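Local coordinates for hypothetical protein (Bacteroides caccae, PDB 4M8R), which is of unknown function and pairs an N-terminal Ig-like domain with a WD40-like domain that probably forms a beta-propeller, at residues Q39-D51 with G60-R72. Sequence-based numbering, arbitrary orientation.
With PO4 (phosphate ion), chain C.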
loop_
_atom_site.group_PDB
_atom_site.type_symbol
_atom_site.label_atom_id
_atom_site.label_comp_id
_atom_site.label_asym_id
_atom_site.label_seq_id
_atom_site.Cartn_x
_atom_site.Cartn_y
_atom_site.Cartn_z
ATOM N N GLN A 39 -25.532 0.350 36.644
ATOM C CA GLN A 39 -26.505 1.412 36.400
ATOM C C GLN A 39 -27.036 1.357 34.975
ATOM O O GLN A 39 -26.367 0.850 34.076
ATOM C CB GLN A 39 -25.871 2.775 36.658
ATOM C CG GLN A 39 -25.306 2.935 38.059
ATOM C CD GLN A 39 -24.945 4.372 38.398
ATOM O OE1 GLN A 39 -25.077 5.274 37.571
ATOM N NE2 GLN A 39 -24.492 4.591 39.628
ATOM N N GLU A 40 -28.249 1.876 34.779
ATOM C CA GLU A 40 -28.834 1.987 33.445
ATOM C C GLU A 40 -27.903 2.822 32.584
ATOM O O GLU A 40 -27.498 3.917 32.979
ATOM C CB GLU A 40 -30.199 2.680 33.487
ATOM C CG GLU A 40 -31.316 1.902 34.169
ATOM C CD GLU A 40 -32.554 2.758 34.411
ATOM O OE1 GLU A 40 -32.921 3.555 33.516
ATOM O OE2 GLU A 40 -33.163 2.636 35.498
ATOM N N GLY A 41 -27.550 2.298 31.421
ATOM C CA GLY A 41 -26.694 3.027 30.499
ATOM C C GLY A 41 -25.231 2.638 30.572
ATOM O O GLY A 41 -24.454 3.046 29.713
ATOM N N ASP A 42 -24.844 1.867 31.590
ATOM C CA ASP A 42 -23.494 1.307 31.646
ATOM C C ASP A 42 -23.241 0.520 30.371
ATOM O O ASP A 42 -24.112 -0.220 29.910
ATOM C CB ASP A 42 -23.305 0.388 32.860
ATOM C CG ASP A 42 -23.110 1.157 34.158
ATOM O OD1 ASP A 42 -23.263 2.394 34.158
ATOM O OD2 ASP A 42 -22.810 0.523 35.193
ATOM N N GLN A 43 -22.061 0.712 29.787
ATOM C CA GLN A 43 -21.663 -0.023 28.596
ATOM C C GLN A 43 -20.445 -0.882 28.919
ATOM O O GLN A 43 -19.859 -0.773 30.000
ATOM C CB GLN A 43 -21.387 0.939 27.441
ATOM C CG GLN A 43 -22.568 1.861 27.142
ATOM C CD GLN A 43 -22.478 2.573 25.797
ATOM O OE1 GLN A 43 -21.754 2.149 24.894
ATOM N NE2 GLN A 43 -23.227 3.662 25.657
ATOM N N VAL A 44 -20.092 -1.759 27.989
ATOM C CA VAL A 44 -18.953 -2.639 28.166
ATOM C C VAL A 44 -18.065 -2.552 26.932
ATOM O O VAL A 44 -18.552 -2.635 25.805
ATOM C CB VAL A 44 -19.412 -4.090 28.402
ATOM C CG1 VAL A 44 -18.220 -5.029 28.496
ATOM C CG2 VAL A 44 -20.260 -4.181 29.668
ATOM N N ASP A 45 -16.764 -2.381 27.165
ATOM C CA ASP A 45 -15.764 -2.246 26.102
ATOM C C ASP A 45 -14.777 -3.404 26.128
ATOM O O ASP A 45 -14.441 -3.922 27.193
ATOM C CB ASP A 45 -14.958 -0.955 26.288
ATOM C CG ASP A 45 -15.698 0.276 25.831
ATOM O OD1 ASP A 45 -16.377 0.225 24.776
ATOM O OD2 ASP A 45 -15.579 1.307 26.523
ATOM N N PHE A 46 -14.300 -3.774 24.943
ATOM C CA PHE A 46 -13.247 -4.766 24.784
ATOM C C PHE A 46 -11.973 -4.088 24.315
ATOM O O PHE A 46 -12.031 -3.160 23.507
ATOM C CB PHE A 46 -13.614 -5.761 23.689
ATOM C CG PHE A 46 -14.782 -6.645 24.006
ATOM C CD1 PHE A 46 -14.851 -7.338 25.206
ATOM C CD2 PHE A 46 -15.779 -6.845 23.058
ATOM C CE1 PHE A 46 -15.914 -8.187 25.469
ATOM C CE2 PHE A 46 -16.842 -7.687 23.318
ATOM C CZ PHE A 46 -16.912 -8.358 24.525
ATOM N N ASP A 47 -10.831 -4.566 24.805
ATOM C CA ASP A 47 -9.535 -4.287 24.189
ATOM C C ASP A 47 -8.914 -5.627 23.788
ATOM O O ASP A 47 -8.856 -6.550 24.593
ATOM C CB ASP A 47 -8.604 -3.537 25.153
ATOM C CG ASP A 47 -8.891 -2.022 25.218
ATOM O OD1 ASP A 47 -9.855 -1.531 24.582
ATOM O OD2 ASP A 47 -8.135 -1.309 25.915
ATOM N N PHE A 48 -8.453 -5.723 22.544
ATOM C CA PHE A 48 -7.892 -6.960 22.000
ATOM C C PHE A 48 -6.382 -6.845 21.812
ATOM O O PHE A 48 -5.884 -5.805 21.381
ATOM C CB PHE A 48 -8.524 -7.274 20.637
ATOM C CG PHE A 48 -10.009 -7.509 20.687
ATOM C CD1 PHE A 48 -10.894 -6.442 20.744
ATOM C CD2 PHE A 48 -10.522 -8.790 20.634
ATOM C CE1 PHE A 48 -12.260 -6.655 20.773
ATOM C CE2 PHE A 48 -11.883 -9.011 20.666
ATOM C CZ PHE A 48 -12.754 -7.942 20.742
ATOM N N ARG A 49 -5.669 -7.924 22.117
ATOM C CA ARG A 49 -4.239 -8.037 21.833
ATOM C C ARG A 49 -3.967 -9.398 21.209
ATOM O O ARG A 49 -4.355 -10.413 21.772
ATOM C CB ARG A 49 -3.435 -7.903 23.117
ATOM C CG ARG A 49 -1.925 -7.872 22.901
ATOM C CD ARG A 49 -1.180 -8.362 24.135
ATOM N NE ARG A 49 -1.398 -9.791 24.365
ATOM C CZ ARG A 49 -0.970 -10.461 25.431
ATOM N NH1 ARG A 49 -0.284 -9.846 26.391
ATOM N NH2 ARG A 49 -1.237 -11.757 25.540
ATOM N N TRP A 50 -3.314 -9.422 20.051
ATOM C CA TRP A 50 -3.042 -10.687 19.370
ATOM C C TRP A 50 -1.666 -10.775 18.711
ATOM O O TRP A 50 -1.056 -9.768 18.375
ATOM C CB TRP A 50 -4.127 -10.977 18.332
ATOM C CG TRP A 50 -4.150 -10.044 17.160
ATOM C CD1 TRP A 50 -3.355 -10.096 16.061
ATOM C CD2 TRP A 50 -5.045 -8.945 16.956
ATOM N NE1 TRP A 50 -3.684 -9.091 15.188
ATOM C CE2 TRP A 50 -4.720 -8.371 15.710
ATOM C CE3 TRP A 50 -6.091 -8.390 17.704
ATOM C CZ2 TRP A 50 -5.399 -7.259 15.189
ATOM C CZ3 TRP A 50 -6.767 -7.279 17.188
ATOM C CH2 TRP A 50 -6.412 -6.729 15.940
ATOM N N ASP A 51 -1.202 -12.010 18.534
ATOM C CA ASP A 51 0.032 -12.320 17.812
ATOM C C ASP A 51 -0.293 -13.342 16.730
ATOM O O ASP A 51 -0.605 -14.485 17.051
ATOM C CB ASP A 51 1.059 -12.912 18.774
ATOM C CG ASP A 51 1.315 -12.023 19.970
ATOM O OD1 ASP A 51 1.942 -10.956 19.777
ATOM O OD2 ASP A 51 0.890 -12.385 21.091
ATOM N N GLY A 60 -0.590 -7.035 17.478
ATOM C CA GLY A 60 -1.836 -6.506 16.936
ATOM C C GLY A 60 -2.726 -6.020 18.069
ATOM O O GLY A 60 -2.862 -6.704 19.084
ATOM N N TYR A 61 -3.326 -4.842 17.893
ATOM C CA TYR A 61 -4.129 -4.204 18.941
ATOM C C TYR A 61 -5.441 -3.690 18.396
ATOM O O TYR A 61 -5.523 -3.287 17.253
ATOM C CB TYR A 61 -3.377 -3.025 19.554
ATOM C CG TYR A 61 -1.945 -3.332 19.905
ATOM C CD1 TYR A 61 -1.639 -4.104 21.014
ATOM C CD2 TYR A 61 -0.897 -2.859 19.122
ATOM C CE1 TYR A 61 -0.323 -4.391 21.350
ATOM C CE2 TYR A 61 0.424 -3.141 19.447
ATOM C CZ TYR A 61 0.703 -3.909 20.562
ATOM O OH TYR A 61 2.007 -4.194 20.892
ATOM N N LEU A 62 -6.468 -3.700 19.231
ATOM C CA LEU A 62 -7.756 -3.124 18.876
ATOM C C LEU A 62 -8.481 -2.740 20.157
ATOM O O LEU A 62 -8.432 -3.474 21.138
ATOM C CB LEU A 62 -8.584 -4.126 18.076
ATOM C CG LEU A 62 -9.855 -3.594 17.418
ATOM C CD1 LEU A 62 -9.535 -2.496 16.411
ATOM C CD2 LEU A 62 -10.604 -4.745 16.755
ATOM N N GLY A 63 -9.139 -1.588 20.148
ATOM C CA GLY A 63 -9.850 -1.111 21.327
ATOM C C GLY A 63 -10.014 0.400 21.344
ATOM O O GLY A 63 -9.154 1.118 20.833
ATOM N N PRO A 64 -11.126 0.901 21.924
ATOM C CA PRO A 64 -12.219 0.162 22.546
ATOM C C PRO A 64 -13.241 -0.300 21.508
ATOM O O PRO A 64 -13.562 0.420 20.569
ATOM C CB PRO A 64 -12.843 1.202 23.465
ATOM C CG PRO A 64 -12.678 2.487 22.708
ATOM C CD PRO A 64 -11.433 2.343 21.859
ATOM N N VAL A 65 -13.731 -1.511 21.677
ATOM C CA VAL A 65 -14.744 -2.059 20.800
ATOM C C VAL A 65 -15.910 -2.367 21.720
ATOM O O VAL A 65 -15.768 -3.143 22.662
ATOM C CB VAL A 65 -14.244 -3.343 20.103
ATOM C CG1 VAL A 65 -15.318 -3.939 19.195
ATOM C CG2 VAL A 65 -12.976 -3.055 19.312
ATOM N N GLY A 66 -17.049 -1.732 21.464
ATOM C CA GLY A 66 -18.226 -1.918 22.289
ATOM C C GLY A 66 -18.673 -3.358 22.235
ATOM O O GLY A 66 -18.670 -3.976 21.168
ATOM N N ALA A 67 -19.037 -3.895 23.395
ATOM C CA ALA A 67 -19.563 -5.243 23.488
ATOM C C ALA A 67 -21.077 -5.198 23.364
ATOM O O ALA A 67 -21.720 -4.293 23.899
ATOM C CB ALA A 67 -19.174 -5.860 24.818
ATOM N N GLU A 68 -21.647 -6.169 22.658
ATOM C CA GLU A 68 -23.096 -6.319 22.629
ATOM C C GLU A 68 -23.560 -6.857 23.986
ATOM O O GLU A 68 -23.077 -7.889 24.451
ATOM C CB GLU A 68 -23.531 -7.258 21.504
ATOM C CG GLU A 68 -25.038 -7.320 21.288
ATOM C CD GLU A 68 -25.454 -8.421 20.324
ATOM O OE1 GLU A 68 -24.614 -8.860 19.504
ATOM O OE2 GLU A 68 -26.624 -8.858 20.392
ATOM N N ILE A 69 -24.487 -6.139 24.614
ATOM C CA ILE A 69 -25.044 -6.540 25.902
ATOM C C ILE A 69 -26.355 -7.282 25.676
ATOM O O ILE A 69 -27.289 -6.720 25.122
ATOM C CB ILE A 69 -25.289 -5.318 26.800
ATOM C CG1 ILE A 69 -23.956 -4.635 27.098
ATOM C CG2 ILE A 69 -25.979 -5.734 28.097
ATOM C CD1 ILE A 69 -24.090 -3.233 27.645
ATOM N N VAL A 70 -26.417 -8.534 26.120
ATOM C CA VAL A 70 -27.575 -9.397 25.876
ATOM C C VAL A 70 -28.592 -9.321 27.019
ATOM O O VAL A 70 -29.783 -9.214 26.772
ATOM C CB VAL A 70 -27.124 -10.864 25.668
ATOM C CG1 VAL A 70 -28.319 -11.790 25.466
ATOM C CG2 VAL A 70 -26.177 -10.950 24.479
ATOM N N GLU A 71 -28.116 -9.403 28.258
ATOM C CA GLU A 71 -28.965 -9.320 29.450
ATOM C C GLU A 71 -28.388 -8.272 30.372
ATOM O O GLU A 71 -27.184 -8.032 30.370
ATOM C CB GLU A 71 -29.011 -10.656 30.206
ATOM C CG GLU A 71 -29.584 -11.830 29.424
ATOM C CD GLU A 71 -31.075 -11.709 29.164
ATOM O OE1 GLU A 71 -31.787 -11.121 30.009
ATOM O OE2 GLU A 71 -31.534 -12.214 28.114
ATOM N N ARG A 72 -29.246 -7.668 31.181
ATOM C CA ARG A 72 -28.837 -6.561 32.033
ATOM C C ARG A 72 -29.638 -6.557 33.335
ATOM O O ARG A 72 -30.868 -6.564 33.303
ATOM C CB ARG A 72 -29.036 -5.250 31.270
ATOM C CG ARG A 72 -28.466 -4.018 31.950
ATOM C CD ARG A 72 -29.026 -2.759 31.313
ATOM N NE ARG A 72 -28.575 -2.582 29.931
ATOM C CZ ARG A 72 -27.446 -1.975 29.563
ATOM N NH1 ARG A 72 -26.606 -1.481 30.474
ATOM N NH2 ARG A 72 -27.148 -1.866 28.268
HETATM P P PO4 C . -0.161 -12.609 29.052
HETATM O O1 PO4 C . -1.537 -12.355 29.640
HETATM O O2 PO4 C . -0.272 -13.495 27.838
HETATM O O3 PO4 C . 0.463 -11.306 28.647
HETATM O O4 PO4 C . 0.723 -13.233 30.098
HETATM O O HOH W 1 -21.680 -1.921 25.231
#
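Phe48 and Leu62 exchange two backbone hydrogen bonds, one nearly straight from Phe48 N to Leu62 O (2.7 Å, N-H...O angle 172°). Trp50-Gly60 and Phe46-Val65 pair likewise in this antiparallel hairpin. Between the Phe46 and Phe48 pairs strand 60-72 has one extra residue, Gly63 and Pro64 facing Asp47, a beta bulge including the cis peptide before Pro64. Past Asp45-Gly66, Ala67 N still bonds to Val44 O (2.8 Å), but a water accepts from Val44 N and donates to Ala67 O. Arg72 NH1 donates to Asp42 O (2.9 Å) in the carbonyl plane, on a lone pair. Trp50 CG sits between backbone N and carbonyl carbon (chi1 68°), laying the indole over Gly60, whose CA makes a CH-pi contact 3.7 Å from the five-membered-ring centroid; CZ3 meets Leu62 CB. With an alanine here, Gly60 CA would probably lose this partner and Leu62 CB its indole packing. Arg49 NH1 and NH2 donate to O3 and O2 of a phosphate, probably crystallisation-derived (N-H...O angles near 175°), also bonded by the second subunit's Arg213; NH1 also donates to that subunit's Pro240 O. Asp47 OD1 salt-bridges its Lys234, Asp42 Arg96, and Asp45 Arg100. In the Ig-like domain's sheet, strand 43-50 lies between 60-72 and 88-96; 76-80 flanks 60-72.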